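Local atomic coordinates of assembly chaperone of ribosomal protein L4 (Acl4) (PDB entry 5TQB), a protein that probably binds newly made ribosomal protein L4 through a TPR-type helical scaffold and accompanies it until its assembly into the ribosome. Residues T13-E17 with G18-T22; G132-E135 with A136-D140; V232-V235 with R236-E240. All coordinates share one frame; numbering follows the deposited sequence.

Contact 1 (T13-E17 with G18-T22); sequences TLLEE and GDIET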
loop_
_atom_site.group_PDB
_atom_site.type_symbol
_atom_site.label_atom_id
_atom_site.label_comp_id
_atom_site.label_asym_id
_atom_site.label_seq_id
_atom_site.Cartn_x
_atom_site.Cartn_y
_atom_site.Cartn_z
ATOM N N THR B 13 9.070 5.367 -18.191
ATOM C CA THR B 13 8.185 4.258 -18.526
ATOM C C THR B 13 8.743 2.968 -17.948
ATOM O O THR B 13 8.000 2.161 -17.391
ATOM C CB THR B 13 8.023 4.098 -20.049
ATOM O OG1 THR B 13 7.499 5.308 -20.605
ATOM C CG2 THR B 13 7.077 2.942 -20.383
ATOM N N LEU B 14 10.054 2.783 -18.079
ATOM C CA LEU B 14 10.717 1.596 -17.553
ATOM C C LEU B 14 10.559 1.517 -16.036
ATOM O O LEU B 14 10.339 0.443 -15.481
ATOM C CB LEU B 14 12.202 1.600 -17.925
ATOM C CG LEU B 14 12.548 1.313 -19.390
ATOM C CD1 LEU B 14 14.022 1.578 -19.656
ATOM C CD2 LEU B 14 12.193 -0.117 -19.759
ATOM N N LEU B 15 10.668 2.661 -15.375
ATOM C CA LEU B 15 10.522 2.723 -13.931
ATOM C C LEU B 15 9.086 2.381 -13.535
ATOM O O LEU B 15 8.857 1.673 -12.555
ATOM C CB LEU B 15 10.903 4.117 -13.428
ATOM C CG LEU B 15 11.020 4.300 -11.915
ATOM C CD1 LEU B 15 12.080 3.385 -11.323
ATOM C CD2 LEU B 15 11.339 5.746 -11.589
ATOM N N GLU B 16 8.128 2.875 -14.313
ATOM C CA GLU B 16 6.715 2.633 -14.041
ATOM C C GLU B 16 6.307 1.194 -14.358
ATOM O O GLU B 16 5.217 0.764 -13.984
ATOM C CB GLU B 16 5.842 3.599 -14.842
ATOM C CG GLU B 16 5.887 5.035 -14.351
ATOM C CD GLU B 16 4.934 5.944 -15.108
ATOM O OE1 GLU B 16 4.251 5.454 -16.035
ATOM O OE2 GLU B 16 4.862 7.146 -14.775
ATOM N N GLU B 17 7.177 0.463 -15.051
ATOM C CA GLU B 17 6.928 -0.942 -15.375
ATOM C C GLU B 17 7.685 -1.869 -14.432
ATOM O O GLU B 17 7.711 -3.081 -14.635
ATOM C CB GLU B 17 7.335 -1.247 -16.821
ATOM C CG GLU B 17 6.327 -0.789 -17.855
ATOM C CD GLU B 17 6.738 -1.132 -19.277
ATOM O OE1 GLU B 17 7.444 -2.148 -19.478
ATOM O OE2 GLU B 17 6.351 -0.379 -20.196
ATOM N N GLY B 18 8.313 -1.294 -13.410
ATOM C CA GLY B 18 9.051 -2.072 -12.434
ATOM C C GLY B 18 10.376 -2.605 -12.951
ATOM O O GLY B 18 10.979 -3.484 -12.331
ATOM N N ASP B 19 10.834 -2.076 -14.084
ATOM C CA ASP B 19 12.116 -2.484 -14.656
ATOM C C ASP B 19 13.192 -1.478 -14.255
ATOM O O ASP B 19 13.713 -0.733 -15.085
ATOM C CB ASP B 19 12.017 -2.603 -16.181
ATOM C CG ASP B 19 13.204 -3.329 -16.787
ATOM O OD1 ASP B 19 14.265 -3.396 -16.127
ATOM O OD2 ASP B 19 13.079 -3.839 -17.924
ATOM N N ILE B 20 13.527 -1.486 -12.969
ATOM C CA ILE B 20 14.388 -0.470 -12.369
ATOM C C ILE B 20 15.827 -0.532 -12.884
ATOM O O ILE B 20 16.464 0.502 -13.079
ATOM C CB ILE B 20 14.375 -0.594 -10.827
ATOM C CG1 ILE B 20 12.935 -0.500 -10.314
ATOM C CG2 ILE B 20 15.234 0.495 -10.190
ATOM C CD1 ILE B 20 12.780 -0.800 -8.843
ATOM N N GLU B 21 16.334 -1.739 -13.107
ATOM C CA GLU B 21 17.710 -1.917 -13.562
ATOM C C GLU B 21 17.953 -1.213 -14.897
ATOM O O GLU B 21 18.915 -0.460 -15.052
ATOM C CB GLU B 21 18.033 -3.407 -13.703
ATOM C CG GLU B 21 17.744 -4.236 -12.459
ATOM C CD GLU B 21 18.510 -3.759 -11.238
ATOM O OE1 GLU B 21 19.618 -3.203 -11.402
ATOM O OE2 GLU B 21 17.999 -3.940 -10.114
ATOM N N THR B 22 17.076 -1.461 -15.860
ATOM C CA THR B 22 17.230 -0.886 -17.189
ATOM C C THR B 22 16.981 0.621 -17.172
ATOM O O THR B 22 17.591 1.366 -17.939
ATOM C CB THR B 22 16.274 -1.555 -18.191
ATOM O OG1 THR B 22 16.410 -2.979 -18.098
ATOM C CG2 THR B 22 16.580 -1.102 -19.614
#
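L14 reaches across the turn between helices 4-16 and 20-32 to T22. Its CB lies 4.0 Å from D19 O. From there chi1 of -73° leads the branch toward the next helix, where CD1 ends 3.7 Å from T22 CG2, the two side chains meeting at a slant. The other methyl, CD2, passes 4.2 Å from D19 OD2. A23 and V26 of helix 20-32 also touch L14. The backbone here ends the helix in a Schellman motif: D19 N donates to L14 O at 2.9 Å, G18 N to L15 O at 3.1 Å, and G18, with phi 74°, is the C-prime residue. D19 is also the N-cap of the next helix. Its OD1 accepts T22 OG1 at 2.9 Å, from above the carboxylate plane, and more weakly T22 N at 3.4 Å. D19 OD2 forms a salt bridge with a basic side chain of another protein's chain. A valine in place of T22 would probably leave the D19 carboxylate held mainly by the weak backbone N bond and the salt bridge at OD2. One carboxylate thus divides its work, OD1 capping the helix and OD2 meeting the partner, with T22 OG1 likely to steady its orientation.

Contact 2 (G132-E135 with A136-D140); sequences GQVE and AAIAD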
loop_
_atom_site.group_PDB
_atom_site.type_symbol
_atom_site.label_atom_id
_atom_site.label_comp_id
_atom_site.label_asym_id
_atom_site.label_seq_id
_atom_site.Cartn_x
_atom_site.Cartn_y
_atom_site.Cartn_z
ATOM N N GLY B 132 -11.508 21.521 -14.456
ATOM C CA GLY B 132 -11.411 20.275 -13.716
ATOM C C GLY B 132 -9.980 19.804 -13.551
ATOM O O GLY B 132 -9.610 19.270 -12.504
ATOM N N GLN B 133 -9.173 20.001 -14.590
ATOM C CA GLN B 133 -7.768 19.602 -14.567
ATOM C C GLN B 133 -6.995 20.404 -13.527
ATOM O O GLN B 133 -6.197 19.847 -12.772
ATOM C CB GLN B 133 -7.131 19.799 -15.947
ATOM C CG GLN B 133 -7.610 18.818 -17.006
ATOM C CD GLN B 133 -7.099 17.411 -16.774
ATOM O OE1 GLN B 133 -6.243 17.183 -15.919
ATOM N NE2 GLN B 133 -7.622 16.459 -17.536
ATOM N N VAL B 134 -7.234 21.712 -13.494
ATOM C CA VAL B 134 -6.527 22.599 -12.578
ATOM C C VAL B 134 -6.895 22.286 -11.129
ATOM O O VAL B 134 -6.016 22.178 -10.275
ATOM C CB VAL B 134 -6.828 24.085 -12.873
ATOM C CG1 VAL B 134 -6.035 24.988 -11.939
ATOM C CG2 VAL B 134 -6.500 24.421 -14.315
ATOM N N GLU B 135 -8.191 22.148 -10.858
ATOM C CA GLU B 135 -8.666 21.821 -9.515
ATOM C C GLU B 135 -8.081 20.498 -9.042
ATOM O O GLU B 135 -7.766 20.334 -7.864
ATOM C CB GLU B 135 -10.192 21.748 -9.483
ATOM C CG GLU B 135 -10.880 23.092 -9.602
ATOM C CD GLU B 135 -12.392 22.976 -9.566
ATOM O OE1 GLU B 135 -12.898 21.876 -9.254
ATOM O OE2 GLU B 135 -13.075 23.984 -9.852
ATOM N N ALA B 136 -7.937 19.557 -9.969
ATOM C CA ALA B 136 -7.332 18.267 -9.663
ATOM C C ALA B 136 -5.856 18.451 -9.337
ATOM O O ALA B 136 -5.335 17.859 -8.391
ATOM C CB ALA B 136 -7.497 17.316 -10.837
ATOM N N ALA B 137 -5.188 19.275 -10.136
ATOM C CA ALA B 137 -3.774 19.564 -9.943
ATOM C C ALA B 137 -3.564 20.297 -8.623
ATOM O O ALA B 137 -2.615 20.011 -7.893
ATOM C CB ALA B 137 -3.239 20.395 -11.104
ATOM N N ILE B 138 -4.452 21.244 -8.329
ATOM C CA ILE B 138 -4.421 21.979 -7.067
ATOM C C ILE B 138 -4.596 21.024 -5.891
ATOM O O ILE B 138 -3.892 21.124 -4.887
ATOM C CB ILE B 138 -5.523 23.062 -7.018
ATOM C CG1 ILE B 138 -5.195 24.194 -7.990
ATOM C CG2 ILE B 138 -5.660 23.652 -5.610
ATOM C CD1 ILE B 138 -6.360 25.118 -8.270
ATOM N N ALA B 139 -5.542 20.100 -6.023
ATOM C CA ALA B 139 -5.816 19.122 -4.978
ATOM C C ALA B 139 -4.578 18.275 -4.699
ATOM O O ALA B 139 -4.172 18.118 -3.546
ATOM C CB ALA B 139 -6.984 18.242 -5.383
ATOM N N ASP B 140 -3.982 17.742 -5.764
ATOM C CA ASP B 140 -2.764 16.948 -5.661
ATOM C C ASP B 140 -1.679 17.720 -4.933
ATOM O O ASP B 140 -1.030 17.197 -4.032
ATOM C CB ASP B 140 -2.254 16.567 -7.053
ATOM C CG ASP B 140 -2.999 15.389 -7.651
ATOM O OD1 ASP B 140 -3.224 14.396 -6.926
ATOM O OD2 ASP B 140 -3.350 15.454 -8.850
#
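V134 and I138, one helical turn apart in helix 131-156, cross at a slant, with V134 CG1 3.7 Å from I138 CD1. The torsions explain the meeting. V134 CG1 is placed opposite its own backbone N (chi1 -178°), which sends this branch forward along the helix, whereas I138 CG1 lies beside its backbone N (chi1 -70°) and leads CD1 back toward the preceding turn. The two methyl groups thus converge from opposite ends of the i to i+4 step. I138 CG1 also lies 3.2 Å from V134 O, so the isoleucine chain runs over the carbonyl as well as against the valine branch.

That same oxygen accepts I138 N at 2.7 Å, the donor standing nearly in line with the C=O bond (C=O...N angle 163°). Its neighbours continue the alpha-helical ladder: A136 N to G132 O, A137 N to Q133 O and A139 N to E135 O. In these three the donors are tilted out of the carbonyl planes. The alanine methyls sit close to the preceding turn, A136 CB being 3.3 Å from G132 O and A139 CB 3.3 Å from E135 O.

Helix 100-125 lies against the apolar side: L124 touches V134, L120 touches A137 and I138, and M121 touches I138. The chemistry implies an amphipathic helix at this point. V134, A137 and I138 supply the hydrocarbon surface for the pairing with helix 100-125, while the carboxylate of E135 and the amide of Q133 belong to its exposed residues; the main-chain amides from A136 to A139 are satisfied within the helix.

Contact 3 (V232-V235 with R236-E240); sequences VSLV and RLLIE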
loop_
_atom_site.group_PDB
_atom_site.type_symbol
_atom_site.label_atom_id
_atom_site.label_comp_id
_atom_site.label_asym_id
_atom_site.label_seq_id
_atom_site.Cartn_x
_atom_site.Cartn_y
_atom_site.Cartn_z
ATOM N N VAL B 232 0.562 1.681 8.313
ATOM C CA VAL B 232 1.253 1.043 9.419
ATOM C C VAL B 232 1.213 1.993 10.612
ATOM O O VAL B 232 0.844 1.599 11.718
ATOM C CB VAL B 232 2.710 0.692 9.058
ATOM C CG1 VAL B 232 3.460 0.145 10.277
ATOM C CG2 VAL B 232 2.744 -0.316 7.925
ATOM N N SER B 233 1.581 3.249 10.370
ATOM C CA SER B 233 1.537 4.282 11.396
ATOM C C SER B 233 0.137 4.381 11.980
ATOM O O SER B 233 -0.038 4.566 13.194
ATOM C CB SER B 233 1.959 5.625 10.802
ATOM O OG SER B 233 1.544 6.713 11.609
ATOM N N LEU B 234 -0.861 4.242 11.114
ATOM C CA LEU B 234 -2.252 4.301 11.542
ATOM C C LEU B 234 -2.562 3.211 12.568
ATOM O O LEU B 234 -3.179 3.481 13.595
ATOM C CB LEU B 234 -3.185 4.168 10.339
ATOM C CG LEU B 234 -4.674 4.078 10.661
ATOM C CD1 LEU B 234 -5.159 5.368 11.313
ATOM C CD2 LEU B 234 -5.457 3.769 9.407
ATOM N N VAL B 235 -2.131 1.984 12.289
ATOM C CA VAL B 235 -2.400 0.864 13.186
ATOM C C VAL B 235 -1.834 1.116 14.583
ATOM O O VAL B 235 -2.458 0.752 15.580
ATOM C CB VAL B 235 -1.834 -0.454 12.627
ATOM C CG1 VAL B 235 -1.917 -1.569 13.652
ATOM C CG2 VAL B 235 -2.596 -0.862 11.381
ATOM N N ARG B 236 -0.652 1.727 14.646
ATOM C CA ARG B 236 -0.009 2.033 15.919
ATOM C C ARG B 236 -0.855 3.045 16.687
ATOM O O ARG B 236 -1.038 2.920 17.899
ATOM C CB ARG B 236 1.409 2.572 15.697
ATOM C CG ARG B 236 2.408 1.531 15.189
ATOM C CD ARG B 236 3.694 2.175 14.648
ATOM N NE ARG B 236 4.440 2.921 15.668
ATOM C CZ ARG B 236 5.525 2.480 16.310
ATOM N NH1 ARG B 236 6.030 1.278 16.058
ATOM N NH2 ARG B 236 6.118 3.251 17.216
ATOM N N LEU B 237 -1.394 4.026 15.969
ATOM C CA LEU B 237 -2.285 5.013 16.567
ATOM C C LEU B 237 -3.578 4.374 17.071
ATOM O O LEU B 237 -4.097 4.762 18.114
ATOM C CB LEU B 237 -2.626 6.115 15.562
ATOM C CG LEU B 237 -1.469 6.979 15.048
ATOM C CD1 LEU B 237 -1.988 7.955 14.020
ATOM C CD2 LEU B 237 -0.781 7.716 16.167
ATOM N N LEU B 238 -4.098 3.405 16.322
ATOM C CA LEU B 238 -5.360 2.748 16.666
ATOM C C LEU B 238 -5.260 1.868 17.914
ATOM O O LEU B 238 -6.188 1.820 18.723
ATOM C CB LEU B 238 -5.848 1.894 15.495
ATOM C CG LEU B 238 -6.401 2.624 14.271
ATOM C CD1 LEU B 238 -6.709 1.616 13.181
ATOM C CD2 LEU B 238 -7.645 3.423 14.617
ATOM N N ILE B 239 -4.149 1.152 18.056
ATOM C CA ILE B 239 -3.935 0.315 19.229
ATOM C C ILE B 239 -3.671 1.208 20.441
ATOM O O ILE B 239 -4.088 0.900 21.554
ATOM C CB ILE B 239 -2.762 -0.659 19.018
ATOM C CG1 ILE B 239 -3.054 -1.587 17.843
ATOM C CG2 ILE B 239 -2.530 -1.509 20.259
ATOM C CD1 ILE B 239 -1.834 -2.319 17.328
ATOM N N GLU B 240 -2.987 2.322 20.201
ATOM C CA GLU B 240 -2.665 3.283 21.244
ATOM C C GLU B 240 -3.920 3.777 21.957
ATOM O O GLU B 240 -3.972 3.789 23.188
ATOM C CB GLU B 240 -1.906 4.469 20.643
ATOM C CG GLU B 240 -1.417 5.494 21.665
ATOM C CD GLU B 240 -0.218 5.014 22.466
ATOM O OE1 GLU B 240 0.740 4.501 21.849
ATOM O OE2 GLU B 240 -0.233 5.151 23.710
#
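Helix 228-240 lies in an all-helical array consistent with the TPR-type fold of the protein, and its last turns bring V235 and I239 together, as well as L234 and L238, at i to i+4 spacing. V235 and I239 lie side by side and point the same way, with V235 CG1 3.8 Å from I239 CD1. L234 meets L238 differently: the two leucines slant across one another, and L234 CG is 4.1 Å from L238 CD1. The chi1 of L238, -73°, folds its side chain back over the preceding turn and so brings CD1 to L234.

The main chain runs through both pairs with alpha-helical bonds. L238 N donates to L234 O at 2.9 Å and I239 N to V235 O at 3.0 Å, while L237 N reaches S233 O and R236 N reaches V232 O. The last of these is the longest of the four, at 3.3 Å, but its donor lies in the carbonyl plane.

All eight touching residues are buried. Four helices cover the contact, two of them sharing L234 and L237: Q189 of helix 185-197 and L208 of helix 201-212 touch both leucines. V250 of helix 244-257 rests on V235 and L238, and L267 of helix 262-281 on V235 and R236. The chain of another protein also approaches, and E240 OE2 forms a salt bridge with one of its basic side chains. The hydrocarbon part of R236 stays with its own helix, CG being 3.8 Å from V232 O, before the bend at chi3 (62°) lets the end lead away from V232-V235, where NH2 hydrogen-bonds to the backbone of that other chain. L237 CG lies 3.4 Å from S233 O, the oxygen that its own N bonds.

From the N terminus, contact 1 comes first and is the one of the three that closes a turn, joining helix 4-16 to helix 20-32, with helix 41-54 against it. Contacts 2 and 3 each lie within a single helix, so they close no loop: residues 132-140 run along helix 131-156, which pairs with helix 100-125, and residues 232-240 lie on helix 228-240, among helices 185-197, 201-212, 244-257 and 262-281. The contacts follow in series, without nesting or crossing. Their centres are about 27 Å apart for contacts 1 and 2, and 31 Å for contacts 2 and 3; contacts 1 and 3 lie on opposite sides of the chain's centre.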